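Local coordinates for enoyl-CoA hydratase/carnithine racemase (Thermus thermophilus JL-18, PDB 6SL9), which probably isomerises CoA thioesters as a crotonase-family PaaG enzyme, forming oxepin-CoA in bacterial phenylacetic acid catabolism, at residues H240-R245 against P252-G257; T130-V133 against P139-G142; R86-L91 against A114-L119. All blocks are in the same frame, centred on the assembly; numbering follows the deposited sequence.

Interaction 1. Residues H240-R245 against P252-G257; sequences HEEGVR and PPRFQG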
loop_
_atom_site.group_PDB
_atom_site.type_symbol
_atom_site.label_atom_id
_atom_site.label_comp_id
_atom_site.label_asym_id
_atom_site.label_seq_id
_atom_site.Cartn_x
_atom_site.Cartn_y
_atom_site.Cartn_z
ATOM N N HIS A 240 -22.605 16.836 -12.453
ATOM C CA HIS A 240 -21.931 16.287 -13.638
ATOM C C HIS A 240 -22.367 17.040 -14.894
ATOM O O HIS A 240 -21.518 17.331 -15.758
ATOM C CB HIS A 240 -22.207 14.787 -13.721
ATOM C CG HIS A 240 -21.677 14.250 -15.015
ATOM N ND1 HIS A 240 -20.356 14.404 -15.383
ATOM C CD2 HIS A 240 -22.278 13.583 -16.042
ATOM C CE1 HIS A 240 -20.194 13.875 -16.581
ATOM N NE2 HIS A 240 -21.310 13.338 -17.003
ATOM N N GLU A 241 -23.632 17.362 -15.004
ATOM C CA GLU A 241 -24.161 18.111 -16.187
ATOM C C GLU A 241 -23.475 19.467 -16.289
ATOM O O GLU A 241 -22.952 19.860 -17.378
ATOM C CB GLU A 241 -25.678 18.268 -16.071
ATOM C CG GLU A 241 -26.418 18.823 -17.300
ATOM C CD GLU A 241 -27.836 19.377 -17.133
ATOM O OE1 GLU A 241 -28.358 19.445 -15.973
ATOM O OE2 GLU A 241 -28.418 19.801 -18.170
ATOM N N GLU A 242 -23.314 20.115 -15.140
ATOM C CA GLU A 242 -22.586 21.385 -15.051
ATOM C C GLU A 242 -21.126 21.211 -15.412
ATOM O O GLU A 242 -20.560 22.088 -16.117
ATOM C CB GLU A 242 -22.822 22.043 -13.697
ATOM C CG GLU A 242 -21.891 23.210 -13.407
ATOM C CD GLU A 242 -22.053 24.467 -14.220
ATOM O OE1 GLU A 242 -21.164 25.390 -14.036
ATOM O OE2 GLU A 242 -23.025 24.529 -15.019
ATOM N N GLY A 243 -20.501 20.174 -14.885
ATOM C CA GLY A 243 -19.085 19.933 -15.155
ATOM C C GLY A 243 -18.820 19.765 -16.649
ATOM O O GLY A 243 -17.803 20.303 -17.142
ATOM N N VAL A 244 -19.701 19.058 -17.350
ATOM C CA VAL A 244 -19.522 18.840 -18.810
ATOM C C VAL A 244 -19.675 20.180 -19.537
ATOM O O VAL A 244 -18.831 20.516 -20.449
ATOM C CB VAL A 244 -20.504 17.772 -19.320
ATOM C CG1 VAL A 244 -20.505 17.718 -20.817
ATOM C CG2 VAL A 244 -20.149 16.425 -18.706
ATOM N N ARG A 245 -20.689 20.944 -19.165
ATOM C CA ARG A 245 -20.870 22.238 -19.843
ATOM C C ARG A 245 -19.657 23.143 -19.594
ATOM O O ARG A 245 -19.157 23.795 -20.576
ATOM C CB ARG A 245 -22.144 22.890 -19.327
ATOM C CG ARG A 245 -23.461 22.265 -19.775
ATOM C CD ARG A 245 -24.575 23.290 -19.678
ATOM N NE ARG A 245 -24.681 23.625 -18.265
ATOM C CZ ARG A 245 -25.356 22.921 -17.353
ATOM N NH1 ARG A 245 -26.045 21.847 -17.712
ATOM N NH2 ARG A 245 -25.334 23.303 -16.083
ATOM N N PRO A 252 -14.566 27.842 -15.356
ATOM C CA PRO A 252 -14.767 27.136 -14.100
ATOM C C PRO A 252 -16.198 26.605 -13.928
ATOM O O PRO A 252 -17.204 27.289 -14.219
ATOM C CB PRO A 252 -14.391 28.153 -13.009
ATOM C CG PRO A 252 -13.587 29.204 -13.722
ATOM C CD PRO A 252 -14.096 29.218 -15.147
ATOM N N PRO A 253 -16.317 25.347 -13.460
ATOM C CA PRO A 253 -17.639 24.832 -13.126
ATOM C C PRO A 253 -18.213 25.546 -11.883
ATOM O O PRO A 253 -17.429 25.987 -11.012
ATOM C CB PRO A 253 -17.316 23.330 -12.928
ATOM C CG PRO A 253 -15.875 23.287 -12.439
ATOM C CD PRO A 253 -15.208 24.384 -13.224
ATOM N N ARG A 254 -19.543 25.619 -11.784
ATOM C CA ARG A 254 -20.291 26.150 -10.607
ATOM C C ARG A 254 -21.088 25.014 -9.946
ATOM O O ARG A 254 -22.270 24.752 -10.236
ATOM C CB ARG A 254 -21.166 27.344 -11.023
ATOM C CG ARG A 254 -20.355 28.382 -11.794
ATOM C CD ARG A 254 -20.737 29.830 -11.751
ATOM N NE ARG A 254 -22.124 30.147 -12.077
ATOM C CZ ARG A 254 -22.587 31.391 -12.190
ATOM N NH1 ARG A 254 -23.866 31.604 -12.455
ATOM N NH2 ARG A 254 -21.758 32.411 -12.026
ATOM N N PHE A 255 -20.410 24.263 -9.123
ATOM C CA PHE A 255 -20.979 23.045 -8.507
ATOM C C PHE A 255 -21.831 23.414 -7.310
ATOM O O PHE A 255 -21.527 24.347 -6.572
ATOM C CB PHE A 255 -19.873 22.092 -8.101
ATOM C CG PHE A 255 -19.081 21.488 -9.222
ATOM C CD1 PHE A 255 -19.694 20.782 -10.258
ATOM C CD2 PHE A 255 -17.686 21.592 -9.206
ATOM C CE1 PHE A 255 -18.884 20.198 -11.237
ATOM C CE2 PHE A 255 -16.921 20.965 -10.148
ATOM C CZ PHE A 255 -17.515 20.276 -11.169
ATOM N N GLN A 256 -22.838 22.567 -7.035
ATOM C CA GLN A 256 -23.793 22.782 -5.923
ATOM C C GLN A 256 -23.802 21.623 -4.940
ATOM O O GLN A 256 -24.479 21.706 -3.907
ATOM C CB GLN A 256 -25.192 23.059 -6.478
ATOM C CG GLN A 256 -25.209 24.178 -7.528
ATOM C CD GLN A 256 -24.684 25.512 -7.042
ATOM O OE1 GLN A 256 -24.742 25.824 -5.854
ATOM N NE2 GLN A 256 -24.090 26.293 -7.938
ATOM N N GLY A 257 -23.140 20.494 -5.214
ATOM C CA GLY A 257 -23.150 19.344 -4.303
ATOM C C GLY A 257 -24.371 18.461 -4.472
ATOM O O GLY A 257 -24.735 17.740 -3.510
HETATM O O HOH W 1 -22.946 28.039 -14.159
#
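Glu242 reaches out from helix 238-249 and takes the backbone N-H of Arg254 on its OE1, at 2.8 Å from Arg254 N and with a nearly straight N-H...O angle of 158°. The amide meets OE1 on its anti side, slightly out of the carboxylate plane. Two torsions bring OE1 to Arg254 N: CG lies anti to the backbone N (chi1 168°), and the chain bends at chi2 (69°). A glutamate suits this buried place because its two oxygens can serve several donors. OE1 also forms a salt bridge with Arg251, while OE2 accepts a salt-bridging hydrogen bond from Arg245 NH2 at 2.8 Å through its anti lone pair; these cations probably favour the ionised acid.

The tight part lies beside it, at Gly243. Phe255 CE1 comes to 3.9 Å from Gly243 CA, and a CB on that residue would sit only 3.5 Å from Phe255 CE1, a tight fit consistent with glycine at this place. Pro253 CB, 3.5 Å above the plane of the Phe255 ring, covers one face near its rim.

The other side is loose and wet. The Arg254 side chain runs away from the helix, and a water that donates to Glu242 OE1 (3.2 Å from the water O) links weakly to Arg254 NE. On the exposed helix surface, a second salt bridge from Arg245 to Glu241 completes a Glu241-Glu242-Arg245 network.

Arg134 of the second subunit packs on Pro253 and Phe255, and His240 makes hydrogen bonds to Ile135 and Tyr77 of that same subunit. The arrangement is a C-terminal helix with its tail folded back along it, belonging to the helical C-terminal region that joins subunits in the crotonase fold.

Interaction 2. Residues T130-V133 against P139-G142; sequences TAFV and PDSG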
loop_
_atom_site.group_PDB
_atom_site.type_symbol
_atom_site.label_atom_id
_atom_site.label_comp_id
_atom_site.label_asym_id
_atom_site.label_seq_id
_atom_site.Cartn_x
_atom_site.Cartn_y
_atom_site.Cartn_z
ATOM N N THR A 130 2.313 7.257 17.682
ATOM C CA THR A 130 1.262 6.231 17.755
ATOM C C THR A 130 0.877 5.975 19.205
ATOM O O THR A 130 -0.309 5.787 19.481
ATOM C CB THR A 130 1.668 4.957 16.999
ATOM O OG1 THR A 130 2.846 4.417 17.646
ATOM C CG2 THR A 130 1.882 5.183 15.515
ATOM N N ALA A 131 1.838 5.921 20.119
ATOM C CA ALA A 131 1.665 5.947 21.588
ATOM C C ALA A 131 1.103 4.687 22.236
ATOM O O ALA A 131 1.505 4.392 23.370
ATOM C CB ALA A 131 0.817 7.146 22.009
ATOM N N PHE A 132 0.178 3.988 21.589
ATOM C CA PHE A 132 -0.521 2.847 22.224
ATOM C C PHE A 132 0.485 1.869 22.838
ATOM O O PHE A 132 0.247 1.382 23.981
ATOM C CB PHE A 132 -1.383 2.101 21.196
ATOM C CG PHE A 132 -2.581 2.905 20.755
ATOM C CD1 PHE A 132 -3.717 2.905 21.513
ATOM C CD2 PHE A 132 -2.598 3.571 19.529
ATOM C CE1 PHE A 132 -4.838 3.573 21.106
ATOM C CE2 PHE A 132 -3.747 4.236 19.107
ATOM C CZ PHE A 132 -4.837 4.229 19.909
ATOM N N VAL A 133 1.543 1.533 22.131
ATOM C CA VAL A 133 2.481 0.491 22.603
ATOM C C VAL A 133 3.155 0.908 23.913
ATOM O O VAL A 133 3.567 0.027 24.680
ATOM C CB VAL A 133 3.506 0.121 21.521
ATOM C CG1 VAL A 133 4.565 1.185 21.340
ATOM C CG2 VAL A 133 4.158 -1.182 21.767
ATOM N N PRO A 139 -2.899 -0.533 18.326
ATOM C CA PRO A 139 -3.572 0.576 17.669
ATOM C C PRO A 139 -5.078 0.335 17.631
ATOM O O PRO A 139 -5.522 -0.743 17.301
ATOM C CB PRO A 139 -2.961 0.559 16.292
ATOM C CG PRO A 139 -2.382 -0.773 16.072
ATOM C CD PRO A 139 -1.918 -1.175 17.441
ATOM N N ASP A 140 -5.851 1.390 17.912
ATOM C CA ASP A 140 -7.312 1.314 17.791
ATOM C C ASP A 140 -7.837 2.534 17.057
ATOM O O ASP A 140 -7.076 3.370 16.550
ATOM C CB ASP A 140 -7.964 0.981 19.144
ATOM C CG ASP A 140 -7.998 2.080 20.194
ATOM O OD1 ASP A 140 -8.008 3.285 19.823
ATOM O OD2 ASP A 140 -8.015 1.707 21.395
ATOM N N SER A 141 -9.160 2.650 17.050
ATOM C CA SER A 141 -9.861 3.762 16.409
ATOM C C SER A 141 -9.494 3.854 14.927
ATOM O O SER A 141 -9.514 4.976 14.326
ATOM C CB SER A 141 -9.610 5.062 17.168
ATOM O OG SER A 141 -9.841 4.905 18.544
ATOM N N GLY A 142 -9.247 2.720 14.296
ATOM C CA GLY A 142 -8.936 2.636 12.889
ATOM C C GLY A 142 -7.469 2.853 12.541
ATOM O O GLY A 142 -7.165 2.795 11.338
#
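Phe132 lays one face of its ring under Pro139 CA and the backbone N of Asp140, each 3.6 Å above the ring plane and offset to the rim. The contact is a CH-pi interaction within the long loop of the crotonase fold that joins strand 127-129 to helix 143-151. Pro139 CA stands 4.0 Å from the ring centroid, 24° off the normal, so its polarised C-H looks down on the pi cloud. A flat, apolar ring suits this place because it can lie beneath an extended backbone without needing a polar partner. With CG anti to the carbonyl carbon, the ring points from the 130-133 arm toward the 139-142 backbone.

Beyond the ring, the Asp140 carboxylate stands steeply to it, the planes 70° apart, and OD1 approaches Phe132 CZ to 3.3 Å. Gln231 of the third subunit donates to Asp140 OD2 and also packs on Phe132, which places the loop at a subunit interface. At Gly142, N-cap of the following helix, a CB would press on the Ser141 carbonyl O. Next to the aspartate, Ser141 OG donates to Asp140 OD1 at 2.8 Å, arriving from above the carboxylate plane, 42° out of it.

Interaction 3. Residues R86-L91 against A114-L119; sequences RVVEAL and ALWGDL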
loop_
_atom_site.group_PDB
_atom_site.type_symbol
_atom_site.label_atom_id
_atom_site.label_comp_id
_atom_site.label_asym_id
_atom_site.label_seq_id
_atom_site.Cartn_x
_atom_site.Cartn_y
_atom_site.Cartn_z
ATOM N N ARG A 86 -18.594 3.453 16.305
ATOM C CA ARG A 86 -19.512 4.155 15.391
ATOM C C ARG A 86 -18.953 5.542 15.009
ATOM O O ARG A 86 -19.337 6.092 13.967
ATOM C CB ARG A 86 -20.934 4.181 15.921
ATOM C CG ARG A 86 -21.038 5.019 17.171
ATOM C CD ARG A 86 -22.429 4.888 17.791
ATOM N NE ARG A 86 -22.826 3.601 18.409
ATOM C CZ ARG A 86 -23.912 3.505 19.211
ATOM N NH1 ARG A 86 -24.704 4.549 19.303
ATOM N NH2 ARG A 86 -24.244 2.394 19.820
ATOM N N VAL A 87 -18.188 6.166 15.871
ATOM C CA VAL A 87 -17.642 7.493 15.522
ATOM C C VAL A 87 -16.628 7.394 14.382
ATOM O O VAL A 87 -16.588 8.248 13.488
ATOM C CB VAL A 87 -17.092 8.161 16.773
ATOM C CG1 VAL A 87 -16.761 9.607 16.466
ATOM C CG2 VAL A 87 -18.131 8.102 17.886
ATOM N N VAL A 88 -15.783 6.380 14.425
ATOM C CA VAL A 88 -14.856 6.130 13.295
ATOM C C VAL A 88 -15.625 5.746 12.054
ATOM O O VAL A 88 -15.276 6.170 10.941
ATOM C CB VAL A 88 -13.799 5.108 13.693
ATOM C CG1 VAL A 88 -12.906 4.782 12.517
ATOM C CG2 VAL A 88 -12.964 5.623 14.866
ATOM N N GLU A 89 -16.670 4.932 12.207
ATOM C CA GLU A 89 -17.515 4.633 11.046
ATOM C C GLU A 89 -18.051 5.931 10.440
ATOM O O GLU A 89 -18.040 6.092 9.207
ATOM C CB GLU A 89 -18.688 3.743 11.463
ATOM C CG GLU A 89 -18.287 2.305 11.730
ATOM C CD GLU A 89 -18.139 1.430 10.515
ATOM O OE1 GLU A 89 -17.835 0.226 10.711
ATOM O OE2 GLU A 89 -18.309 1.930 9.378
ATOM N N ALA A 90 -18.522 6.843 11.279
ATOM C CA ALA A 90 -19.088 8.123 10.816
ATOM C C ALA A 90 -18.021 8.907 10.062
ATOM O O ALA A 90 -18.345 9.427 8.988
ATOM C CB ALA A 90 -19.656 8.950 11.964
ATOM N N LEU A 91 -16.818 9.016 10.607
ATOM C CA LEU A 91 -15.761 9.733 9.886
ATOM C C LEU A 91 -15.520 9.031 8.563
ATOM O O LEU A 91 -15.354 9.710 7.536
ATOM C CB LEU A 91 -14.492 9.700 10.714
ATOM C CG LEU A 91 -14.500 10.658 11.905
ATOM C CD1 LEU A 91 -13.416 10.284 12.935
ATOM C CD2 LEU A 91 -14.269 12.105 11.423
ATOM N N ALA A 114 -6.900 12.242 13.595
ATOM C CA ALA A 114 -6.306 13.202 12.650
ATOM C C ALA A 114 -6.193 12.540 11.276
ATOM O O ALA A 114 -6.391 13.193 10.229
ATOM C CB ALA A 114 -4.951 13.622 13.142
ATOM N N LEU A 115 -5.879 11.261 11.236
ATOM C CA LEU A 115 -5.571 10.575 9.967
ATOM C C LEU A 115 -6.827 10.255 9.181
ATOM O O LEU A 115 -6.725 9.908 8.011
ATOM C CB LEU A 115 -4.724 9.332 10.202
ATOM C CG LEU A 115 -3.313 9.600 10.754
ATOM C CD1 LEU A 115 -2.540 8.333 10.879
ATOM C CD2 LEU A 115 -2.531 10.648 9.958
ATOM N N TRP A 116 -8.008 10.453 9.755
ATOM C CA TRP A 116 -9.275 10.306 9.012
ATOM C C TRP A 116 -9.575 11.503 8.125
ATOM O O TRP A 116 -10.470 11.400 7.309
ATOM C CB TRP A 116 -10.454 10.011 9.949
ATOM C CG TRP A 116 -10.486 8.589 10.410
ATOM C CD1 TRP A 116 -10.118 8.072 11.622
ATOM C CD2 TRP A 116 -10.734 7.482 9.543
ATOM N NE1 TRP A 116 -10.166 6.710 11.557
ATOM C CE2 TRP A 116 -10.534 6.315 10.299
ATOM C CE3 TRP A 116 -11.107 7.380 8.200
ATOM C CZ2 TRP A 116 -10.668 5.048 9.730
ATOM C CZ3 TRP A 116 -11.246 6.121 7.641
ATOM C CH2 TRP A 116 -11.024 4.985 8.404
ATOM N N GLY A 117 -8.834 12.617 8.251
ATOM C CA GLY A 117 -9.059 13.689 7.293
ATOM C C GLY A 117 -8.819 13.214 5.880
ATOM O O GLY A 117 -7.897 12.438 5.653
ATOM N N ASP A 118 -9.577 13.693 4.904
ATOM C CA ASP A 118 -9.300 13.446 3.474
ATOM C C ASP A 118 -8.078 14.199 3.010
ATOM O O ASP A 118 -7.258 13.669 2.245
ATOM C CB ASP A 118 -10.484 13.849 2.636
ATOM C CG ASP A 118 -11.723 13.084 2.955
ATOM O OD1 ASP A 118 -11.662 11.843 3.003
ATOM O OD2 ASP A 118 -12.766 13.744 3.194
ATOM N N LEU A 119 -7.958 15.444 3.468
ATOM C CA LEU A 119 -6.785 16.296 3.261
ATOM C C LEU A 119 -6.346 16.793 4.618
ATOM O O LEU A 119 -7.185 17.224 5.426
ATOM C CB LEU A 119 -7.081 17.448 2.296
ATOM C CG LEU A 119 -7.381 16.963 0.868
ATOM C CD1 LEU A 119 -7.890 18.026 -0.029
ATOM C CD2 LEU A 119 -6.170 16.326 0.242
#
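Two successive beta-alpha-beta crossovers of the crotonase fold meet where Val88 and Leu91, one helical turn apart on helix 77-93, press against Trp116. The tryptophan stands near the C-terminal end of the 109-115 helix, in the connection leading to strand 119-123, and its broad indole can serve both aliphatic residues at once. Val88 touches with a single branch: CG1 lies 3.5 Å from Trp116 NE1 and 3.6 Å from Trp116 CZ2, close to the junction of the two rings. This methyl sits there because it is anti to the backbone N (chi1 176°), leaving CG2 turned to the Ser141 carbonyl. The beta-branched valine thus offers a compact surface, whereas the longer leucine runs obliquely beside the tryptophan.

The indole N-H is buried but has a weak hydrogen bond to the carbonyl of Ser141, while Leu146 of helix 143-151 and Leu220 of the third subunit pack on the same side chain. Replacing Trp116 with an alanine would probably open a gap beside Val88 CG1 and Leu91 CD1 and leave the Ser141 carbonyl without this donor. Leu91 in turn packs on Leu40 and Leu98, so the contact continues into the hydrophobic core beside the central sheet. At the root of the tryptophan, Leu91 CB meets Trp116 CB at 4.1 Å, and further out Leu91 CD1 lies 4.2 Å from Trp116 CD1.

Overall arrangement
From the N terminus, interaction 3 comes first: it brings helix 77-93 against the end of helix 109-115, closing an excursion through strands 98-102 and 105-107. Interaction 2 follows, pinching the loop ahead of helix 143-151, and interaction 1 closes last, where the C-terminal tail doubles back on helix 238-249. The three are in series, with neither nesting nor crossing. Interactions 2 and 3 touch through Ser141, which meets Trp116 and Val88, and both reach the third subunit; interactions 1 and 3 both touch the second. Interaction 1 lies across the chain's centre from interaction 2, their centres 41 Å apart. Together they tie the helix layer by the central sheet, the loop before helix 143-151 and the C-terminal helix with its tail.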